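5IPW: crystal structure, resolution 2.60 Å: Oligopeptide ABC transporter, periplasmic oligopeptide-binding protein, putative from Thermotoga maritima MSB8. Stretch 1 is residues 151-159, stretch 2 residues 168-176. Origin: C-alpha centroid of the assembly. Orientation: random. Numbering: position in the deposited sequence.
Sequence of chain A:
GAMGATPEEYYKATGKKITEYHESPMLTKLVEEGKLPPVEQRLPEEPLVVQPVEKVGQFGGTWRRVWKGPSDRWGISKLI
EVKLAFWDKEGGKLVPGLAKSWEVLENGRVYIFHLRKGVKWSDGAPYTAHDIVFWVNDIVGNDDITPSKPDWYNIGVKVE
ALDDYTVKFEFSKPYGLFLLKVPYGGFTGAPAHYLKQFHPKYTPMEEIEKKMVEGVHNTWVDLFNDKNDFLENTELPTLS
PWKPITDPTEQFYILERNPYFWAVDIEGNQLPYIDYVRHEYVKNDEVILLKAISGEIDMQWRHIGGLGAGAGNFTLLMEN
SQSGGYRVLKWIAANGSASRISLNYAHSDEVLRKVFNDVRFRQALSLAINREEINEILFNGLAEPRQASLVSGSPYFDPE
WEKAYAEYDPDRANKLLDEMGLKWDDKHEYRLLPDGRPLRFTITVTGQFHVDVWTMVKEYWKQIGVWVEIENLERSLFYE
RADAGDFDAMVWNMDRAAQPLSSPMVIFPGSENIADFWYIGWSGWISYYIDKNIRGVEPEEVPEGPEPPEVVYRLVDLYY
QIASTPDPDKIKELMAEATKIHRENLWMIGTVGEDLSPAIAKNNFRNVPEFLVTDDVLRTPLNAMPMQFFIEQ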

ATOM      1  N   ASP A 151       4.793  -7.367 -13.499  1.00 74.33           N
ATOM      2  CA  ASP A 151       4.375  -8.699 -13.049  1.00 77.70           C
ATOM      3  C   ASP A 151       3.229  -9.307 -13.875  1.00 75.21           C
ATOM      4  O   ASP A 151       3.381 -10.380 -14.469  1.00 74.84           O
ATOM      5  CB  ASP A 151       4.006  -8.664 -11.543  1.00 83.84           C
ATOM      6  CG  ASP A 151       3.394  -7.313 -11.086  1.00 88.63           C
ATOM      7  OD1 ASP A 151       2.817  -6.573 -11.913  1.00 90.96           O
ATOM      8  OD2 ASP A 151       3.493  -6.987  -9.885  1.00 91.03           O
ATOM      9  N   TRP A 152       2.098  -8.607 -13.918  1.00 70.25           N
ATOM     10  CA  TRP A 152       0.896  -9.092 -14.607  1.00 64.81           C
ATOM     11  C   TRP A 152       1.073  -9.254 -16.116  1.00 64.84           C
ATOM     12  O   TRP A 152       0.441 -10.120 -16.712  1.00 64.69           O
ATOM     13  CB  TRP A 152      -0.314  -8.181 -14.322  1.00 64.14           C
ATOM     14  CG  TRP A 152      -0.147  -6.769 -14.807  1.00 59.28           C
ATOM     15  CD1 TRP A 152       0.375  -5.723 -14.110  1.00 57.62           C
ATOM     16  CD2 TRP A 152      -0.495  -6.258 -16.093  1.00 56.05           C
ATOM     17  NE1 TRP A 152       0.374  -4.594 -14.879  1.00 58.22           N
ATOM     18  CE2 TRP A 152      -0.153  -4.894 -16.106  1.00 56.53           C
ATOM     19  CE3 TRP A 152      -1.058  -6.823 -17.237  1.00 56.32           C
ATOM     20  CZ2 TRP A 152      -0.357  -4.085 -17.216  1.00 55.55           C
ATOM     21  CZ3 TRP A 152      -1.263  -6.015 -18.342  1.00 55.77           C
ATOM     22  CH2 TRP A 152      -0.913  -4.664 -18.323  1.00 55.89           C
ATOM     23  N   TYR A 153       1.910  -8.427 -16.739  1.00 65.63           N
ATOM     24  CA  TYR A 153       2.143  -8.548 -18.182  1.00 70.97           C
ATOM     25  C   TYR A 153       3.056  -9.727 -18.534  1.00 73.41           C
ATOM     26  O   TYR A 153       2.947 -10.281 -19.627  1.00 72.59           O
ATOM     27  CB  TYR A 153       2.720  -7.258 -18.767  1.00 71.53           C
ATOM     28  CG  TYR A 153       2.778  -7.241 -20.289  1.00 73.79           C
ATOM     29  CD1 TYR A 153       1.694  -6.795 -21.049  1.00 75.28           C
ATOM     30  CD2 TYR A 153       3.914  -7.671 -20.968  1.00 74.48           C
ATOM     31  CE1 TYR A 153       1.747  -6.775 -22.439  1.00 74.33           C
ATOM     32  CE2 TYR A 153       3.979  -7.653 -22.355  1.00 74.02           C
ATOM     33  CZ  TYR A 153       2.895  -7.206 -23.087  1.00 74.32           C
ATOM     34  OH  TYR A 153       2.960  -7.186 -24.464  1.00 72.98           O
ATOM     35  N   ASN A 154       3.955 -10.098 -17.620  1.00 77.70           N
ATOM     36  CA  ASN A 154       4.863 -11.231 -17.840  1.00 75.64           C
ATOM     37  C   ASN A 154       4.140 -12.569 -17.771  1.00 76.27           C
ATOM     38  O   ASN A 154       4.546 -13.532 -18.422  1.00 79.82           O
ATOM     39  CB  ASN A 154       6.044 -11.189 -16.869  1.00 74.05           C
ATOM     40  CG  ASN A 154       7.093 -10.167 -17.279  1.00 74.49           C
ATOM     41  OD1 ASN A 154       7.311  -9.930 -18.468  1.00 73.37           O
ATOM     42  ND2 ASN A 154       7.750  -9.557 -16.295  1.00 74.36           N
ATOM     43  N   ILE A 155       3.069 -12.632 -16.988  1.00 73.72           N
ATOM     44  CA  ILE A 155       2.084 -13.681 -17.186  1.00 75.66           C
ATOM     45  C   ILE A 155       1.481 -13.328 -18.541  1.00 79.84           C
ATOM     46  O   ILE A 155       1.160 -12.166 -18.780  1.00 90.60           O
ATOM     47  CB  ILE A 155       0.993 -13.684 -16.099  1.00 74.71           C
ATOM     48  CG1 ILE A 155       1.632 -13.866 -14.716  1.00 76.73           C
ATOM     49  CG2 ILE A 155      -0.033 -14.779 -16.381  1.00 73.89           C
ATOM     50  CD1 ILE A 155       0.648 -14.079 -13.589  1.00 77.27           C
ATOM     51  N   GLY A 156       1.347 -14.299 -19.434  1.00 75.94           N
ATOM     52  CA  GLY A 156       0.804 -14.013 -20.764  1.00 73.10           C
ATOM     53  C   GLY A 156      -0.583 -13.399 -20.678  1.00 70.04           C
ATOM     54  O   GLY A 156      -1.438 -13.899 -19.941  1.00 68.80           O
ATOM     55  N   VAL A 157      -0.809 -12.314 -21.414  1.00 67.45           N
ATOM     56  CA  VAL A 157      -2.111 -11.643 -21.405  1.00 66.53           C
ATOM     57  C   VAL A 157      -2.526 -11.151 -22.792  1.00 66.77           C
ATOM     58  O   VAL A 157      -1.721 -10.581 -23.530  1.00 64.42           O
ATOM     59  CB  VAL A 157      -2.144 -10.465 -20.399  1.00 65.21           C
ATOM     60  CG1 VAL A 157      -1.220  -9.331 -20.829  1.00 64.51           C
ATOM     61  CG2 VAL A 157      -3.570  -9.962 -20.204  1.00 64.17           C
ATOM     62  N   LYS A 158      -3.794 -11.380 -23.127  1.00 68.28           N
ATOM     63  CA  LYS A 158      -4.392 -10.858 -24.351  1.00 70.72           C
ATOM     64  C   LYS A 158      -5.522  -9.905 -23.958  1.00 65.51           C
ATOM     65  O   LYS A 158      -6.397 -10.264 -23.167  1.00 60.12           O
ATOM     66  CB  LYS A 158      -4.929 -12.000 -25.227  1.00 76.06           C
ATOM     67  CG  LYS A 158      -4.459 -11.960 -26.678  1.00 80.68           C
ATOM     68  CD  LYS A 158      -4.919 -10.710 -27.420  1.00 84.61           C
ATOM     69  CE  LYS A 158      -4.119 -10.488 -28.698  1.00 88.22           C
ATOM     70  NZ  LYS A 158      -4.079  -9.049 -29.086  1.00 90.27           N
ATOM     71  N   VAL A 159      -5.489  -8.695 -24.507  1.00 62.85           N
ATOM     72  CA  VAL A 159      -6.457  -7.659 -24.165  1.00 63.80           C
ATOM     73  C   VAL A 159      -7.141  -7.123 -25.417  1.00 62.88           C
ATOM     74  O   VAL A 159      -6.480  -6.744 -26.383  1.00 63.16           O
ATOM     75  CB  VAL A 159      -5.778  -6.506 -23.391  1.00 64.42           C
ATOM     76  CG1 VAL A 159      -6.760  -5.379 -23.102  1.00 65.56           C
ATOM     77  CG2 VAL A 159      -5.201  -7.028 -22.082  1.00 64.05           C
ATOM     78  N   LYS A 168     -11.650  -6.893 -22.296  1.00 57.81           N
ATOM     79  CA  LYS A 168     -11.439  -8.259 -21.850  1.00 59.23           C
ATOM     80  C   LYS A 168      -9.953  -8.499 -21.662  1.00 57.52           C
ATOM     81  O   LYS A 168      -9.168  -8.280 -22.577  1.00 58.13           O
ATOM     82  CB  LYS A 168     -12.013  -9.238 -22.885  1.00 64.13           C
ATOM     83  CG  LYS A 168     -11.665 -10.707 -22.658  1.00 67.35           C
ATOM     84  CD  LYS A 168     -12.341 -11.609 -23.683  1.00 70.91           C
ATOM     85  CE  LYS A 168     -11.880 -13.057 -23.552  1.00 72.72           C
ATOM     86  NZ  LYS A 168     -12.822 -14.008 -24.202  1.00 71.44           N
ATOM     87  N   PHE A 169      -9.580  -8.934 -20.465  1.00 58.96           N
ATOM     88  CA  PHE A 169      -8.220  -9.368 -20.173  1.00 60.71           C
ATOM     89  C   PHE A 169      -8.237 -10.885 -20.101  1.00 62.72           C
ATOM     90  O   PHE A 169      -8.860 -11.442 -19.201  1.00 62.05           O
ATOM     91  CB  PHE A 169      -7.750  -8.815 -18.822  1.00 59.82           C
ATOM     92  CG  PHE A 169      -7.573  -7.320 -18.795  1.00 60.21           C
ATOM     93  CD1 PHE A 169      -8.663  -6.480 -18.616  1.00 59.60           C
ATOM     94  CD2 PHE A 169      -6.312  -6.752 -18.915  1.00 60.33           C
ATOM     95  CE1 PHE A 169      -8.500  -5.108 -18.579  1.00 59.43           C
ATOM     96  CE2 PHE A 169      -6.145  -5.377 -18.881  1.00 58.66           C
ATOM     97  CZ  PHE A 169      -7.241  -4.554 -18.713  1.00 59.15           C
ATOM     98  N   GLU A 170      -7.583 -11.548 -21.053  1.00 65.77           N
ATOM     99  CA  GLU A 170      -7.459 -13.008 -21.037  1.00 68.31           C
ATOM    100  C   GLU A 170      -6.021 -13.387 -20.736  1.00 69.35           C
ATOM    101  O   GLU A 170      -5.115 -13.090 -21.517  1.00 67.54           O
ATOM    102  CB  GLU A 170      -7.888 -13.623 -22.372  1.00 71.73           C
ATOM    103  CG  GLU A 170      -7.745 -15.144 -22.429  1.00 74.07           C
ATOM    104  CD  GLU A 170      -8.549 -15.782 -23.550  1.00 77.13           C
ATOM    105  OE1 GLU A 170      -9.059 -16.908 -23.351  1.00 78.36           O
ATOM    106  OE2 GLU A 170      -8.682 -15.157 -24.627  1.00 78.07           O
ATOM    107  N   PHE A 171      -5.817 -14.043 -19.600  1.00 71.08           N
ATOM    108  CA  PHE A 171      -4.495 -14.518 -19.213  1.00 73.75           C
ATOM    109  C   PHE A 171      -4.287 -15.967 -19.660  1.00 76.61           C
ATOM    110  O   PHE A 171      -5.250 -16.709 -19.852  1.00 73.73           O
ATOM    111  CB  PHE A 171      -4.322 -14.414 -17.697  1.00 71.89           C
ATOM    112  CG  PHE A 171      -4.208 -13.006 -17.194  1.00 68.21           C
ATOM    113  CD1 PHE A 171      -2.987 -12.357 -17.206  1.00 67.21           C
ATOM    114  CD2 PHE A 171      -5.318 -12.333 -16.701  1.00 67.89           C
ATOM    115  CE1 PHE A 171      -2.872 -11.057 -16.740  1.00 67.86           C
ATOM    116  CE2 PHE A 171      -5.210 -11.034 -16.231  1.00 67.32           C
ATOM    117  CZ  PHE A 171      -3.984 -10.395 -16.252  1.00 67.42           C
ATOM    118  N   SER A 172      -3.030 -16.362 -19.838  1.00 80.68           N
ATOM    119  CA  SER A 172      -2.703 -17.772 -20.033  1.00 84.87           C
ATOM    120  C   SER A 172      -2.721 -18.423 -18.661  1.00 90.29           C
ATOM    121  O   SER A 172      -1.891 -18.078 -17.832  1.00 92.89           O
ATOM    122  CB  SER A 172      -1.320 -17.932 -20.663  1.00 83.45           C
ATOM    123  OG  SER A 172      -0.349 -17.147 -19.993  1.00 81.05           O
ATOM    124  N   LYS A 173      -3.661 -19.344 -18.433  1.00 96.94           N
ATOM    125  CA  LYS A 173      -3.889 -19.974 -17.115  1.00102.07           C
ATOM    126  C   LYS A 173      -4.705 -19.069 -16.179  1.00103.25           C
ATOM    127  O   LYS A 173      -4.965 -17.907 -16.505  1.00105.78           O
ATOM    128  CB  LYS A 173      -2.567 -20.351 -16.434  1.00101.50           C
ATOM    129  CG  LYS A 173      -1.954 -19.242 -15.583  1.00100.54           C
ATOM    130  CD  LYS A 173      -0.440 -19.298 -15.582  1.00100.31           C
ATOM    131  CE  LYS A 173       0.097 -18.743 -14.281  1.00100.69           C
ATOM    132  NZ  LYS A 173       1.552 -18.471 -14.371  1.00102.35           N
ATOM    133  N   PRO A 174      -5.107 -19.599 -15.005  1.00102.20           N
ATOM    134  CA  PRO A 174      -5.769 -18.727 -14.047  1.00100.82           C
ATOM    135  C   PRO A 174      -4.815 -17.775 -13.340  1.00 97.22           C
ATOM    136  O   PRO A 174      -3.609 -18.021 -13.281  1.00 93.76           O
ATOM    137  CB  PRO A 174      -6.390 -19.717 -13.058  1.00103.06           C
ATOM    138  CG  PRO A 174      -6.611 -20.942 -13.878  1.00102.99           C
ATOM    139  CD  PRO A 174      -5.323 -21.011 -14.647  1.00103.35           C
ATOM    140  N   TYR A 175      -5.380 -16.694 -12.807  1.00 94.20           N
ATOM    141  CA  TYR A 175      -4.602 -15.632 -12.182  1.00 89.11           C
ATOM    142  C   TYR A 175      -5.500 -14.756 -11.309  1.00 87.02           C
ATOM    143  O   TYR A 175      -5.861 -13.638 -11.680  1.00 86.06           O
ATOM    144  CB  TYR A 175      -3.906 -14.804 -13.264  1.00 85.33           C
ATOM    145  CG  TYR A 175      -2.970 -13.737 -12.748  1.00 84.23           C
ATOM    146  CD1 TYR A 175      -2.139 -13.969 -11.653  1.00 85.37           C
ATOM    147  CD2 TYR A 175      -2.894 -12.499 -13.378  1.00 84.87           C
ATOM    148  CE1 TYR A 175      -1.272 -12.990 -11.194  1.00 86.75           C
ATOM    149  CE2 TYR A 175      -2.032 -11.514 -12.925  1.00 85.57           C
ATOM    150  CZ  TYR A 175      -1.225 -11.762 -11.835  1.00 85.87           C
ATOM    151  OH  TYR A 175      -0.369 -10.784 -11.393  1.00 84.93           O
ATOM    152  N   GLY A 176      -5.859 -15.287 -10.144  1.00 85.43           N
ATOM    153  CA  GLY A 176      -6.758 -14.606  -9.211  1.00 81.86           C
ATOM    154  C   GLY A 176      -6.196 -13.325  -8.629  1.00 76.94           C
ATOM    155  O   GLY A 176      -6.947 -12.426  -8.268  1.00 77.17           O
TER

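Stretch 1 leaves a short helix, turns, and enters a strand that pairs antiparallel with the strand of stretch 2; the two strand axes run at 161° and approach to 4.5 Å. Together the segments bury 627 Å², with apolar packing concentrated around three aromatic rings of stretch 2.

The helical end comes first. Asp151 makes no contact across the interface, but its OD1 accepts a hydrogen bond from the backbone N of Trp152 at 2.9 Å. Trp152 meets stretch 2 through its backbone and CB rather than its indole: its O lies 3.4 Å from Phe171 CE1, near the plane of that ring, where the polarized C-H groups of an aromatic edge suit a carbonyl oxygen. Trp152 CB sits at the edge of the Tyr175 ring, 4.0 Å from Tyr175 CE2. Tyr153 and Asn154 take no part.

Ile155, the first residue to leave helical geometry, points toward stretch 2 and is the residue most covered by it. Its CD1 stands over the face of Tyr175, 3.3 Å from the ring centroid and 14° off the normal, a close CH-pi contact. Its CG2 packs against Phe171 CD1 at 3.9 Å, so the branched side chain bridges two aromatic residues.

Gly156 opens the backbone ladder. Its O accepts a hydrogen bond from Ser172 N at 2.9 Å and a weak one from Ser172 OG at 3.4 Å, while Phe171 CA approaches the same oxygen to 3.2 Å in a CA-H...O contact. The absence of a side chain matters here, since an ideally placed CB would lie 2.7 Å from Ser172 OG, a clash.

Val157 pairs with Phe171 at a non-hydrogen-bonded position, with CA atoms 4.3 Å apart. Its CA instead faces Glu170 O at 3.3 Å. Val157 CG2 lies over the Phe171 ring, 3.9 Å from the centroid, and also reaches the edge of Phe169, 4.4 Å from CD2.

Lys158 and Glu170 form the hydrogen-bonded pair. Lys158 N donates to Glu170 O and Glu170 N donates to Lys158 O, both at 2.7 Å and nearly linear, a reciprocal pair of bonds that fastens the two strands at this position. Their side chains share the opposite sheet face from the valines and phenylalanines, yet the end of Lys158 leads away and the two meet only through their aliphatic bases, Lys158 CB to Glu170 CB at 4.4 Å.

Val159 returns to the face that carries Val157, Phe169 and Phe171, and pairs with Phe169 at a non-hydrogen-bonded position, Val159 CA to Phe169 CA 4.7 Å. Its CG2 touches Phe169 CD2 at 3.4 Å and its CG1 lies over the ring, while its CA contacts Lys168 O at 3.2 Å, extending the backbone pairing.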